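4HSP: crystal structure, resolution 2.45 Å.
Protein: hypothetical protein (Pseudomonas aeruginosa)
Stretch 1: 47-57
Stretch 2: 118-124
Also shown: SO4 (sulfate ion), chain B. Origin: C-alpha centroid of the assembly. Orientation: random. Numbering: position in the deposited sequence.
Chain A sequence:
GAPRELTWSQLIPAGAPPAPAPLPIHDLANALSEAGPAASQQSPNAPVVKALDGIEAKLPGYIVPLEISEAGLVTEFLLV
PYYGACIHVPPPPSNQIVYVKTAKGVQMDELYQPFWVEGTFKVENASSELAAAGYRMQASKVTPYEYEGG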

ATOM      1  N   PRO A  47      30.658   8.402  -9.908  1.00 48.74           N
ATOM      2  CA  PRO A  47      30.881   9.570 -10.805  1.00 48.42           C
ATOM      3  C   PRO A  47      29.572  10.195 -11.339  1.00 52.29           C
ATOM      4  O   PRO A  47      28.597   9.488 -11.599  1.00 50.79           O
ATOM      5  CB  PRO A  47      31.714   8.983 -11.945  1.00 49.78           C
ATOM      6  CG  PRO A  47      32.348   7.766 -11.370  1.00 54.40           C
ATOM      7  CD  PRO A  47      31.340   7.198 -10.426  1.00 49.21           C
ATOM      8  N   VAL A  48      29.546  11.531 -11.463  1.00 50.63           N
ATOM      9  CA  VAL A  48      28.374  12.306 -11.907  1.00 50.44           C
ATOM     10  C   VAL A  48      28.635  13.035 -13.251  1.00 56.37           C
ATOM     11  O   VAL A  48      29.796  13.294 -13.598  1.00 57.09           O
ATOM     12  CB  VAL A  48      27.903  13.314 -10.812  1.00 54.85           C
ATOM     13  CG1 VAL A  48      27.408  12.588  -9.566  1.00 52.56           C
ATOM     14  CG2 VAL A  48      28.989  14.342 -10.466  1.00 56.55           C
ATOM     15  N   VAL A  49      27.543  13.340 -14.000  1.00 52.67           N
ATOM     16  CA  VAL A  49      27.568  14.068 -15.281  1.00 52.64           C
ATOM     17  C   VAL A  49      27.467  15.546 -14.949  1.00 59.30           C
ATOM     18  O   VAL A  49      26.368  16.050 -14.693  1.00 58.68           O
ATOM     19  CB  VAL A  49      26.460  13.604 -16.266  1.00 54.76           C
ATOM     20  CG1 VAL A  49      26.546  14.342 -17.598  1.00 55.05           C
ATOM     21  CG2 VAL A  49      26.513  12.095 -16.482  1.00 53.25           C
ATOM     22  N   LYS A  50      28.625  16.232 -14.931  1.00 58.41           N
ATOM     23  CA  LYS A  50      28.739  17.647 -14.583  1.00 61.02           C
ATOM     24  C   LYS A  50      28.019  18.589 -15.574  1.00 63.86           C
ATOM     25  O   LYS A  50      27.680  19.706 -15.182  1.00 64.01           O
ATOM     26  CB  LYS A  50      30.221  18.047 -14.484  1.00 67.66           C
ATOM     27  CG  LYS A  50      30.976  17.415 -13.305  1.00 90.87           C
ATOM     28  CD  LYS A  50      32.444  17.851 -13.358  1.00110.59           C
ATOM     29  CE  LYS A  50      33.330  17.214 -12.314  1.00121.89           C
ATOM     30  NZ  LYS A  50      34.730  17.714 -12.425  1.00131.47           N
ATOM     31  N   ALA A  51      27.762  18.149 -16.831  1.00 58.91           N
ATOM     32  CA  ALA A  51      27.081  18.974 -17.850  1.00 58.98           C
ATOM     33  C   ALA A  51      25.578  19.140 -17.564  1.00 63.85           C
ATOM     34  O   ALA A  51      24.883  19.879 -18.267  1.00 65.80           O
ATOM     35  CB  ALA A  51      27.280  18.376 -19.238  1.00 58.66           C
ATOM     36  N   LEU A  52      25.086  18.456 -16.541  1.00 59.50           N
ATOM     37  CA  LEU A  52      23.686  18.508 -16.162  1.00 58.93           C
ATOM     38  C   LEU A  52      23.417  19.644 -15.181  1.00 64.19           C
ATOM     39  O   LEU A  52      22.258  19.965 -14.950  1.00 64.83           O
ATOM     40  CB  LEU A  52      23.250  17.149 -15.540  1.00 56.30           C
ATOM     41  CG  LEU A  52      23.235  15.904 -16.473  1.00 59.06           C
ATOM     42  CD1 LEU A  52      22.789  14.664 -15.732  1.00 56.35           C
ATOM     43  CD2 LEU A  52      22.374  16.115 -17.741  1.00 59.37           C
ATOM     44  N   ASP A  53      24.472  20.255 -14.615  1.00 61.85           N
ATOM     45  CA  ASP A  53      24.338  21.278 -13.578  1.00 64.02           C
ATOM     46  C   ASP A  53      23.646  22.531 -14.066  1.00 68.95           C
ATOM     47  O   ASP A  53      24.099  23.154 -15.021  1.00 71.73           O
ATOM     48  CB  ASP A  53      25.704  21.645 -12.958  1.00 67.79           C
ATOM     49  CG  ASP A  53      25.613  22.445 -11.657  1.00 77.70           C
ATOM     50  OD1 ASP A  53      24.986  21.947 -10.693  1.00 76.89           O
ATOM     51  OD2 ASP A  53      26.201  23.552 -11.596  1.00 85.81           O
ATOM     52  N   GLY A  54      22.565  22.895 -13.382  1.00 63.16           N
ATOM     53  CA  GLY A  54      21.801  24.108 -13.662  1.00 63.34           C
ATOM     54  C   GLY A  54      20.691  23.993 -14.677  1.00 64.92           C
ATOM     55  O   GLY A  54      20.013  24.980 -14.943  1.00 66.49           O
ATOM     56  N   ILE A  55      20.472  22.812 -15.256  1.00 60.18           N
ATOM     57  CA  ILE A  55      19.427  22.698 -16.286  1.00 59.22           C
ATOM     58  C   ILE A  55      18.030  22.537 -15.645  1.00 63.98           C
ATOM     59  O   ILE A  55      17.919  22.219 -14.460  1.00 61.93           O
ATOM     60  CB  ILE A  55      19.733  21.538 -17.302  1.00 59.01           C
ATOM     61  CG1 ILE A  55      19.465  20.142 -16.693  1.00 55.43           C
ATOM     62  CG2 ILE A  55      21.147  21.661 -17.947  1.00 57.36           C
ATOM     63  CD1 ILE A  55      19.333  19.066 -17.669  1.00 53.91           C
ATOM     64  N   GLU A  56      16.977  22.767 -16.445  1.00 61.43           N
ATOM     65  CA  GLU A  56      15.581  22.507 -16.093  1.00 60.71           C
ATOM     66  C   GLU A  56      15.343  21.090 -16.586  1.00 61.23           C
ATOM     67  O   GLU A  56      15.411  20.850 -17.786  1.00 61.39           O
ATOM     68  CB  GLU A  56      14.641  23.554 -16.750  1.00 64.45           C
ATOM     69  CG  GLU A  56      13.448  23.990 -15.910  1.00 78.97           C
ATOM     70  CD  GLU A  56      13.750  24.636 -14.566  1.00 96.18           C
ATOM     71  OE1 GLU A  56      14.796  25.318 -14.439  1.00 77.36           O
ATOM     72  OE2 GLU A  56      12.917  24.477 -13.643  1.00 89.57           O
ATOM     73  N   ALA A  57      15.197  20.129 -15.684  1.00 56.13           N
ATOM     74  CA  ALA A  57      15.078  18.715 -16.087  1.00 53.68           C
ATOM     75  C   ALA A  57      13.767  18.067 -15.648  1.00 57.54           C
ATOM     76  O   ALA A  57      13.048  18.616 -14.826  1.00 58.69           O
ATOM     77  CB  ALA A  57      16.256  17.914 -15.546  1.00 52.39           C
ATOM     78  N   GLU A 118       9.785  17.435 -12.206  1.00 56.06           N
ATOM     79  CA  GLU A 118      10.327  18.529 -13.022  1.00 57.13           C
ATOM     80  C   GLU A 118      10.854  19.613 -12.126  1.00 62.95           C
ATOM     81  O   GLU A 118      10.191  19.961 -11.147  1.00 64.81           O
ATOM     82  CB  GLU A 118       9.231  19.146 -13.927  1.00 60.02           C
ATOM     83  CG  GLU A 118       8.484  18.151 -14.799  1.00 74.63           C
ATOM     84  CD  GLU A 118       7.338  18.717 -15.614  1.00 97.89           C
ATOM     85  OE1 GLU A 118       7.353  19.939 -15.892  1.00 83.96           O
ATOM     86  OE2 GLU A 118       6.439  17.935 -16.000  1.00 98.14           O
ATOM     87  N   GLY A 119      11.966  20.226 -12.506  1.00 58.73           N
ATOM     88  CA  GLY A 119      12.515  21.355 -11.755  1.00 58.83           C
ATOM     89  C   GLY A 119      13.951  21.686 -12.080  1.00 59.70           C
ATOM     90  O   GLY A 119      14.509  21.132 -13.012  1.00 57.09           O
ATOM     91  N   THR A 120      14.556  22.602 -11.324  1.00 59.60           N
ATOM     92  CA  THR A 120      15.957  23.000 -11.501  1.00 59.21           C
ATOM     93  C   THR A 120      16.826  21.857 -10.993  1.00 61.31           C
ATOM     94  O   THR A 120      16.664  21.397  -9.855  1.00 61.75           O
ATOM     95  CB  THR A 120      16.239  24.349 -10.802  1.00 65.04           C
ATOM     96  OG1 THR A 120      15.269  25.305 -11.244  1.00 69.53           O
ATOM     97  CG2 THR A 120      17.657  24.867 -11.072  1.00 56.97           C
ATOM     98  N   PHE A 121      17.730  21.395 -11.856  1.00 55.82           N
ATOM     99  CA  PHE A 121      18.609  20.266 -11.631  1.00 53.66           C
ATOM    100  C   PHE A 121      20.027  20.721 -11.340  1.00 59.08           C
ATOM    101  O   PHE A 121      20.625  21.412 -12.147  1.00 60.66           O
ATOM    102  CB  PHE A 121      18.564  19.355 -12.872  1.00 54.12           C
ATOM    103  CG  PHE A 121      19.129  17.972 -12.678  1.00 53.71           C
ATOM    104  CD1 PHE A 121      18.372  16.971 -12.090  1.00 56.41           C
ATOM    105  CD2 PHE A 121      20.417  17.667 -13.088  1.00 55.29           C
ATOM    106  CE1 PHE A 121      18.884  15.680 -11.946  1.00 55.69           C
ATOM    107  CE2 PHE A 121      20.943  16.385 -12.901  1.00 56.43           C
ATOM    108  CZ  PHE A 121      20.166  15.395 -12.358  1.00 53.39           C
ATOM    109  N   LYS A 122      20.581  20.270 -10.216  1.00 57.19           N
ATOM    110  CA  LYS A 122      21.923  20.598  -9.724  1.00 59.06           C
ATOM    111  C   LYS A 122      22.791  19.362  -9.532  1.00 61.47           C
ATOM    112  O   LYS A 122      22.326  18.345  -9.010  1.00 60.01           O
ATOM    113  CB  LYS A 122      21.816  21.298  -8.345  1.00 64.78           C
ATOM    114  CG  LYS A 122      21.721  22.799  -8.328  1.00 88.54           C
ATOM    115  CD  LYS A 122      22.038  23.278  -6.899  1.00106.28           C
ATOM    116  CE  LYS A 122      23.392  23.955  -6.777  1.00122.03           C
ATOM    117  NZ  LYS A 122      24.536  23.019  -6.983  1.00127.54           N
ATOM    118  N   VAL A 123      24.074  19.494  -9.844  1.00 59.83           N
ATOM    119  CA  VAL A 123      25.079  18.457  -9.638  1.00 59.06           C
ATOM    120  C   VAL A 123      25.805  18.883  -8.363  1.00 69.90           C
ATOM    121  O   VAL A 123      26.766  19.659  -8.397  1.00 71.81           O
ATOM    122  CB  VAL A 123      25.997  18.257 -10.873  1.00 61.64           C
ATOM    123  CG1 VAL A 123      27.029  17.178 -10.600  1.00 60.57           C
ATOM    124  CG2 VAL A 123      25.180  17.904 -12.114  1.00 59.67           C
ATOM    125  N   GLU A 124      25.225  18.472  -7.225  1.00 68.83           N
ATOM    126  CA  GLU A 124      25.651  18.807  -5.872  1.00 70.66           C
ATOM    127  C   GLU A 124      25.398  17.628  -4.971  1.00 73.14           C
ATOM    128  O   GLU A 124      24.348  16.990  -5.065  1.00 71.54           O
ATOM    129  CB  GLU A 124      24.869  20.035  -5.375  1.00 74.42           C
ATOM    130  CG  GLU A 124      25.445  20.701  -4.132  1.00 94.84           C
ATOM    131  CD  GLU A 124      24.526  21.651  -3.379  1.00127.51           C
ATOM    132  OE1 GLU A 124      23.688  22.330  -4.020  1.00128.79           O
ATOM    133  OE2 GLU A 124      24.657  21.720  -2.135  1.00122.73           O
TER
HETATM  134  S   SO4 B 201      18.363  25.133 -19.457  0.50 66.04           S
HETATM  135  O1  SO4 B 201      16.992  25.640 -19.342  0.50 66.85           O
HETATM  136  O2  SO4 B 201      18.289  23.725 -19.115  0.50 69.84           O
HETATM  137  O3  SO4 B 201      18.886  25.221 -20.826  0.50 64.29           O
HETATM  138  O4  SO4 B 201      19.223  25.875 -18.531  0.50 65.74           O

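How does stretch 2 first engage its partner? At Glu 118 the contact is with the backbone: Glu 118 CA lies 3.3 Å from Ala 57 O. Gly 119 then pairs with Ala 57 in both directions, Gly 119 N donating to Ala 57 O at 3.0 Å and Ala 57 N donating to Gly 119 O at 2.9 Å. This is a regular antiparallel pair, and it sits where the chain turns a corner. The backbone of Gly 119 is nearly fully extended, with phi 164° and psi -173°, a conformation that glycine adopts easily.

What do Thr 120 and Phe 121 add as the strand continues? Thr 120 faces Glu 56 across a non-hydrogen-bonded pair, and their side chains share one face of the sheet. The Glu 56 side chain bends back, with chi2 near 60°, so that Glu 56 OE1 comes to 3.2 Å from Thr 120 OG1; two polar residues suit this partly exposed position. Phe 121 points to the other face, together with Ile 55 and Ala 57. Its amide is tied down by a hydrogen bond from Phe 121 N to Ile 55 O, 2.7 Å long and nearly straight, and its carbonyl receives one from Gly 54 N to Phe 121 O, also 2.7 Å but more bent.

Why does an aromatic side chain suit position 121? The residue is buried and gives up 98 Å² to stretch 1. Phe 121 CB packs 3.8 Å from the Ala 57 CB methyl and 4.0 Å from Ile 55 CG1. Farther out, Phe 121 CE2 meets Leu 52 CB at 3.6 Å, and Leu 52 O lies at the ring edge, 3.5 Å from Phe 121 CD2. Within the turn from Leu 52 to Ile 55, Gly 54 has a phi of 89°, a value that favours glycine.

How is the far end of the contact secured? Lys 122 directs its CA-to-CB bond away, yet Lys 122 NZ forms a long salt bridge with Asp 53 OD1 at 3.9 Å and a shorter one with Glu 124 OE1 at 3.2 Å. The same Asp 53 OD1 accepts a nearly linear hydrogen bond from Val 123 N at 2.8 Å. Val 123 points toward stretch 1 and has 105 Å² covered, the largest share of any residue here. Val 123 CG1 touches Val 48 CG2 at 3.4 Å, and Val 123 CG2 lies 3.4 Å from Val 49 O and 4.0 Å from Leu 52 CB.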